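Local atomic coordinates of putative aliphatic sulfonates-binding protein (Escherichia coli, PDB entry 2X26), a protein that probably serves as the periplasmic binding protein of an ABC transport system that imports aliphatic sulfonates. Residues A[110-115]-A[136-141]; A[4-9]-A[33-38]. All blocks are in the same frame, centred on the assembly; numbering follows the deposited sequence.

In the fold
The two contacts lie in different mixed sheets of the chain, one in each of the two alpha/beta lobes expected of a periplasmic binding protein. Contact 2 comes first along the chain: strand 4-9 runs beside the edge strand 33-38, and the sheet continues from 4-9 to 56-59, 186-191 and 74-80. Contact 1 follows, at the end of strand 107-110 where it leaves 135-138, an edge strand of the other sheet. Their centres lie 29 Å apart and their nearest atoms about 15 Å apart, without touching. Both pair parallel strands joined through helical connections, so the same edge arrangement recurs in both lobes; in this family the solute is typically bound in the cleft between them.

Contact 1: residues A[110-115]-A[136-141]; sequences FQKGSS and PTYLTP
Pro136 lays its CB against the edge of the Phe110 ring, 3.9 Å from CZ, the two side chains lying side by side and pointing the same way. At Thr137 the backbone takes over: its O accepts from Phe110 N at 3.2 Å. Tyr138 is the parallel bridge partner of Phe110, and its CE1 meets Phe110 CZ at 3.5 Å, the ring planes 71° apart in an oblique pairing. With CG anti to the carbonyl carbon (chi1 -60°), the tyrosine ring also receives Lys112, whose CB sits 3.5 Å from Tyr138 CD1 while CD lies over one face near the rim. An alanine in place of Phe110 would probably open a gap beside Pro136 CB and leave Tyr138 CE1 without the ring it packs on from strand 107-110. Leu139 N then donates to Phe110 O at 2.9 Å. Further on, Thr140 CG2 touches Gln111 OE1 at 3.4 Å, and Pro141 CD approaches the same oxygen as helix 141-149 begins. In the other segment, a type II turn from Gln111 ends at Ser114, the N-cap residue of helix 115-126. The contact lies at the carboxyl ends of the two parallel strands of a beta-alpha-beta crossover in an alpha/beta lobe.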
loop_
_atom_site.group_PDB
_atom_site.type_symbol
_atom_site.label_atom_id
_atom_site.label_comp_id
_atom_site.label_asym_id
_atom_site.label_seq_id
_atom_site.Cartn_x
_atom_site.Cartn_y
_atom_site.Cartn_z
ATOM N N PHE A 110 -13.683 13.311 2.803
ATOM C CA PHE A 110 -12.739 12.200 2.499
ATOM C C PHE A 110 -12.830 11.864 1.020
ATOM O O PHE A 110 -13.828 12.211 0.385
ATOM C CB PHE A 110 -13.087 10.940 3.308
ATOM C CG PHE A 110 -14.501 10.425 3.059
ATOM C CD1 PHE A 110 -14.745 9.357 2.181
ATOM C CD2 PHE A 110 -15.590 11.042 3.679
ATOM C CE1 PHE A 110 -16.068 8.916 1.956
ATOM C CE2 PHE A 110 -16.903 10.625 3.425
ATOM C CZ PHE A 110 -17.121 9.553 2.575
ATOM N N GLN A 111 -11.873 11.095 0.499
ATOM C CA GLN A 111 -11.890 10.696 -0.910
ATOM C C GLN A 111 -12.736 9.446 -1.134
ATOM O O GLN A 111 -12.549 8.423 -0.472
ATOM C CB GLN A 111 -10.453 10.478 -1.452
ATOM C CG GLN A 111 -10.467 10.237 -2.968
ATOM C CD GLN A 111 -9.055 10.125 -3.551
ATOM O OE1 GLN A 111 -8.461 11.101 -3.967
ATOM N NE2 GLN A 111 -8.561 8.923 -3.628
ATOM N N LYS A 112 -13.696 9.521 -2.063
ATOM C CA LYS A 112 -14.561 8.366 -2.312
ATOM C C LYS A 112 -13.713 7.176 -2.750
ATOM O O LYS A 112 -12.814 7.314 -3.600
ATOM C CB LYS A 112 -15.649 8.660 -3.382
ATOM C CG LYS A 112 -16.643 7.479 -3.532
ATOM C CD LYS A 112 -17.790 7.778 -4.538
ATOM C CE LYS A 112 -18.370 6.447 -5.064
ATOM N NZ LYS A 112 -19.589 6.621 -5.898
ATOM N N GLY A 113 -14.003 6.007 -2.174
ATOM C CA GLY A 113 -13.369 4.783 -2.627
ATOM C C GLY A 113 -11.991 4.564 -2.045
ATOM O O GLY A 113 -11.370 3.548 -2.336
ATOM N N SER A 114 -11.522 5.503 -1.221
ATOM C CA SER A 114 -10.138 5.458 -0.679
ATOM C C SER A 114 -10.039 4.666 0.650
ATOM O O SER A 114 -11.050 4.228 1.224
ATOM C CB SER A 114 -9.645 6.887 -0.448
ATOM O OG SER A 114 -10.310 7.418 0.676
ATOM N N SER A 115 -8.825 4.540 1.166
ATOM C CA SER A 115 -8.618 3.943 2.506
ATOM C C SER A 115 -9.406 4.737 3.581
ATOM O O SER A 115 -9.839 4.149 4.583
ATOM C CB SER A 115 -7.144 3.947 2.852
ATOM O OG SER A 115 -6.642 5.288 2.773
ATOM N N PRO A 136 -21.742 12.802 3.824
ATOM C CA PRO A 136 -20.424 12.451 3.271
ATOM C C PRO A 136 -20.074 13.430 2.228
ATOM O O PRO A 136 -20.938 13.784 1.388
ATOM C CB PRO A 136 -20.661 11.071 2.629
ATOM C CG PRO A 136 -21.841 10.506 3.395
ATOM C CD PRO A 136 -22.724 11.735 3.537
ATOM N N THR A 137 -18.832 13.902 2.272
ATOM C CA THR A 137 -18.429 15.024 1.450
ATOM C C THR A 137 -17.206 14.570 0.646
ATOM O O THR A 137 -16.087 14.542 1.178
ATOM C CB THR A 137 -18.078 16.203 2.348
ATOM O OG1 THR A 137 -19.215 16.533 3.174
ATOM C CG2 THR A 137 -17.729 17.374 1.518
ATOM N N TYR A 138 -17.456 14.168 -0.598
ATOM C CA TYR A 138 -16.456 13.411 -1.359
ATOM C C TYR A 138 -15.460 14.359 -2.001
ATOM O O TYR A 138 -15.822 15.094 -2.906
ATOM C CB TYR A 138 -17.142 12.551 -2.421
ATOM C CG TYR A 138 -18.132 11.518 -1.846
ATOM C CD1 TYR A 138 -17.660 10.412 -1.159
ATOM C CD2 TYR A 138 -19.535 11.654 -2.030
ATOM C CE1 TYR A 138 -18.519 9.449 -0.647
ATOM C CE2 TYR A 138 -20.419 10.682 -1.491
ATOM C CZ TYR A 138 -19.878 9.581 -0.805
ATOM O OH TYR A 138 -20.656 8.571 -0.243
ATOM N N LEU A 139 -14.212 14.366 -1.509
ATOM C CA LEU A 139 -13.210 15.342 -1.971
ATOM C C LEU A 139 -11.822 14.734 -1.973
ATOM O O LEU A 139 -11.481 14.027 -1.056
ATOM C CB LEU A 139 -13.176 16.516 -1.007
ATOM C CG LEU A 139 -14.480 17.345 -0.902
ATOM C CD1 LEU A 139 -14.360 18.396 0.196
ATOM C CD2 LEU A 139 -14.673 17.981 -2.262
ATOM N N THR A 140 -10.981 15.120 -2.932
ATOM C CA THR A 140 -9.594 14.643 -2.910
ATOM C C THR A 140 -8.815 15.441 -1.849
ATOM O O THR A 140 -9.338 16.420 -1.329
ATOM C CB THR A 140 -8.980 14.760 -4.291
ATOM O OG1 THR A 140 -8.960 16.141 -4.660
ATOM C CG2 THR A 140 -9.843 13.954 -5.316
ATOM N N PRO A 141 -7.622 14.987 -1.452
ATOM C CA PRO A 141 -7.020 15.565 -0.259
ATOM C C PRO A 141 -6.805 17.084 -0.349
ATOM O O PRO A 141 -7.107 17.761 0.629
ATOM C CB PRO A 141 -5.676 14.825 -0.138
ATOM C CG PRO A 141 -5.951 13.508 -0.749
ATOM C CD PRO A 141 -6.869 13.802 -1.920
#

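Contact 2: residues A[4-9]-A[33-38]; sequences ALRIGY and KISWVE
Ile7 and Trp36 form the apolar centre: Ile7 CD1 stands over one face of the indole, 3.7 Å from the centroid of the six-membered ring and only 13° off its normal, a clear CH-pi contact. With chi1 at -54°, CG1 of Ile7 is anti to the carbonyl carbon and carries CD1 on to the indole, while CG2 reaches the same ring at Trp36 CZ3 and CE3. The CD1 methyl also meets Ile34 CG2, and beside it Ile34 CD1 packs on Leu5 CB at 4.0 Å. At its rim, the indole turns an edge toward the face of the Tyr9 ring in an offset edge-to-face pair with planes 83° apart. The tyrosine ring leans over strand 33-38, its CZ 3.5 Å from Glu38 CB, with Glu38 CA over one face.

Between the strands, five backbone hydrogen bonds hold the parallel register, from Leu5 N to Lys33 O (3.0 Å) through to Tyr9 N to Val37 O (3.0 Å). The opposite face of the sheet is more polar. There Ser35 OG lies 3.3 Å from Arg6 CG, and the guanidinium continues to a salt bridge between Arg6 NH2 and Asp55.

Helices 14-21 and 24-28, which connect the two strands, pack on the Ile7 and Trp36 face, where Trp36 NE1 is hydrogen-bonded to Glu26; helix 199-218 adds Phe201 and Val205 against Leu5, while strand 56-59 continues the sheet beyond strand 4-9.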
loop_
_atom_site.group_PDB
_atom_site.type_symbol
_atom_site.label_atom_id
_atom_site.label_comp_id
_atom_site.label_asym_id
_atom_site.label_seq_id
_atom_site.Cartn_x
_atom_site.Cartn_y
_atom_site.Cartn_z
ATOM N N ALA A 4 14.340 -8.749 -16.803
ATOM C CA ALA A 4 13.962 -7.422 -16.334
ATOM C C ALA A 4 12.933 -7.494 -15.214
ATOM O O ALA A 4 12.148 -8.461 -15.102
ATOM C CB ALA A 4 13.410 -6.599 -17.450
ATOM N N LEU A 5 12.982 -6.448 -14.394
ATOM C CA LEU A 5 12.046 -6.248 -13.334
ATOM C C LEU A 5 11.697 -4.770 -13.402
ATOM O O LEU A 5 12.518 -3.902 -13.059
ATOM C CB LEU A 5 12.653 -6.619 -11.986
ATOM C CG LEU A 5 11.777 -6.126 -10.831
ATOM C CD1 LEU A 5 10.348 -6.699 -10.843
ATOM C CD2 LEU A 5 12.471 -6.423 -9.485
ATOM N N ARG A 6 10.453 -4.516 -13.780
ATOM C CA ARG A 6 9.890 -3.137 -13.867
ATOM C C ARG A 6 8.963 -2.918 -12.688
ATOM O O ARG A 6 7.963 -3.614 -12.531
ATOM C CB ARG A 6 9.123 -2.924 -15.194
ATOM C CG ARG A 6 10.034 -3.235 -16.384
ATOM C CD ARG A 6 9.225 -3.452 -17.639
ATOM N NE ARG A 6 8.431 -4.672 -17.552
ATOM C CZ ARG A 6 7.536 -4.993 -18.494
ATOM N NH1 ARG A 6 7.316 -4.161 -19.519
ATOM N NH2 ARG A 6 6.805 -6.090 -18.356
ATOM N N ILE A 7 9.333 -1.954 -11.856
ATOM C CA ILE A 7 8.691 -1.803 -10.542
ATOM C C ILE A 7 7.810 -0.575 -10.498
ATOM O O ILE A 7 8.273 0.551 -10.764
ATOM C CB ILE A 7 9.746 -1.702 -9.408
ATOM C CG1 ILE A 7 10.697 -2.916 -9.478
ATOM C CG2 ILE A 7 9.033 -1.520 -8.078
ATOM C CD1 ILE A 7 11.965 -2.798 -8.651
ATOM N N GLY A 8 6.545 -0.769 -10.167
ATOM C CA GLY A 8 5.646 0.379 -9.899
ATOM C C GLY A 8 5.679 0.745 -8.438
ATOM O O GLY A 8 5.436 -0.108 -7.580
ATOM N N TYR A 9 5.955 2.002 -8.143
ATOM C CA TYR A 9 6.026 2.422 -6.703
ATOM C C TYR A 9 5.297 3.761 -6.533
ATOM O O TYR A 9 5.045 4.453 -7.520
ATOM C CB TYR A 9 7.484 2.536 -6.244
ATOM C CG TYR A 9 8.276 3.733 -6.810
ATOM C CD1 TYR A 9 8.485 4.889 -6.019
ATOM C CD2 TYR A 9 8.803 3.707 -8.092
ATOM C CE1 TYR A 9 9.176 5.959 -6.522
ATOM C CE2 TYR A 9 9.523 4.800 -8.618
ATOM C CZ TYR A 9 9.727 5.900 -7.792
ATOM O OH TYR A 9 10.415 6.986 -8.264
ATOM N N LYS A 33 17.783 -6.172 -15.607
ATOM C CA LYS A 33 17.524 -4.765 -15.845
ATOM C C LYS A 33 16.423 -4.295 -14.895
ATOM O O LYS A 33 15.251 -4.632 -15.085
ATOM C CB LYS A 33 17.081 -4.549 -17.278
ATOM C CG LYS A 33 16.990 -3.100 -17.661
ATOM C CD LYS A 33 16.602 -2.963 -19.120
ATOM C CE LYS A 33 15.543 -1.904 -19.313
ATOM N NZ LYS A 33 15.293 -1.709 -20.758
ATOM N N ILE A 34 16.814 -3.533 -13.871
ATOM C CA ILE A 34 15.877 -3.040 -12.881
ATOM C C ILE A 34 15.415 -1.667 -13.364
ATOM O O ILE A 34 16.244 -0.807 -13.720
ATOM C CB ILE A 34 16.539 -2.863 -11.493
ATOM C CG1 ILE A 34 17.247 -4.178 -11.008
ATOM C CG2 ILE A 34 15.492 -2.368 -10.473
ATOM C CD1 ILE A 34 16.289 -5.411 -10.928
ATOM N N SER A 35 14.107 -1.445 -13.399
ATOM C CA SER A 35 13.566 -0.102 -13.694
ATOM C C SER A 35 12.415 0.289 -12.740
ATOM O O SER A 35 11.720 -0.561 -12.159
ATOM C CB SER A 35 13.118 0.052 -15.128
ATOM O OG SER A 35 12.086 -0.843 -15.448
ATOM N N TRP A 36 12.267 1.571 -12.558
ATOM C CA TRP A 36 11.405 2.098 -11.491
ATOM C C TRP A 36 10.430 3.062 -12.176
ATOM O O TRP A 36 10.849 3.891 -12.977
ATOM C CB TRP A 36 12.304 2.888 -10.518
ATOM C CG TRP A 36 13.263 2.044 -9.771
ATOM C CD1 TRP A 36 14.564 1.768 -10.112
ATOM C CD2 TRP A 36 12.993 1.297 -8.570
ATOM N NE1 TRP A 36 15.125 0.947 -9.151
ATOM C CE2 TRP A 36 14.166 0.637 -8.221
ATOM C CE3 TRP A 36 11.880 1.150 -7.765
ATOM C CZ2 TRP A 36 14.261 -0.180 -7.073
ATOM C CZ3 TRP A 36 11.956 0.346 -6.607
ATOM C CH2 TRP A 36 13.161 -0.297 -6.278
ATOM N N VAL A 37 9.142 2.929 -11.878
ATOM C CA VAL A 37 8.134 3.786 -12.436
ATOM C C VAL A 37 7.280 4.299 -11.299
ATOM O O VAL A 37 6.557 3.521 -10.637
ATOM C CB VAL A 37 7.214 3.012 -13.444
ATOM C CG1 VAL A 37 6.269 3.983 -14.084
ATOM C CG2 VAL A 37 8.087 2.336 -14.474
ATOM N N GLU A 38 7.323 5.612 -11.106
ATOM C CA GLU A 38 6.531 6.226 -10.045
ATOM C C GLU A 38 5.112 6.497 -10.531
ATOM O O GLU A 38 4.920 7.073 -11.609
ATOM C CB GLU A 38 7.174 7.548 -9.607
ATOM C CG GLU A 38 6.507 8.119 -8.371
ATOM C CD GLU A 38 6.987 9.516 -8.100
ATOM O OE1 GLU A 38 6.442 10.444 -8.706
ATOM O OE2 GLU A 38 7.910 9.667 -7.276
#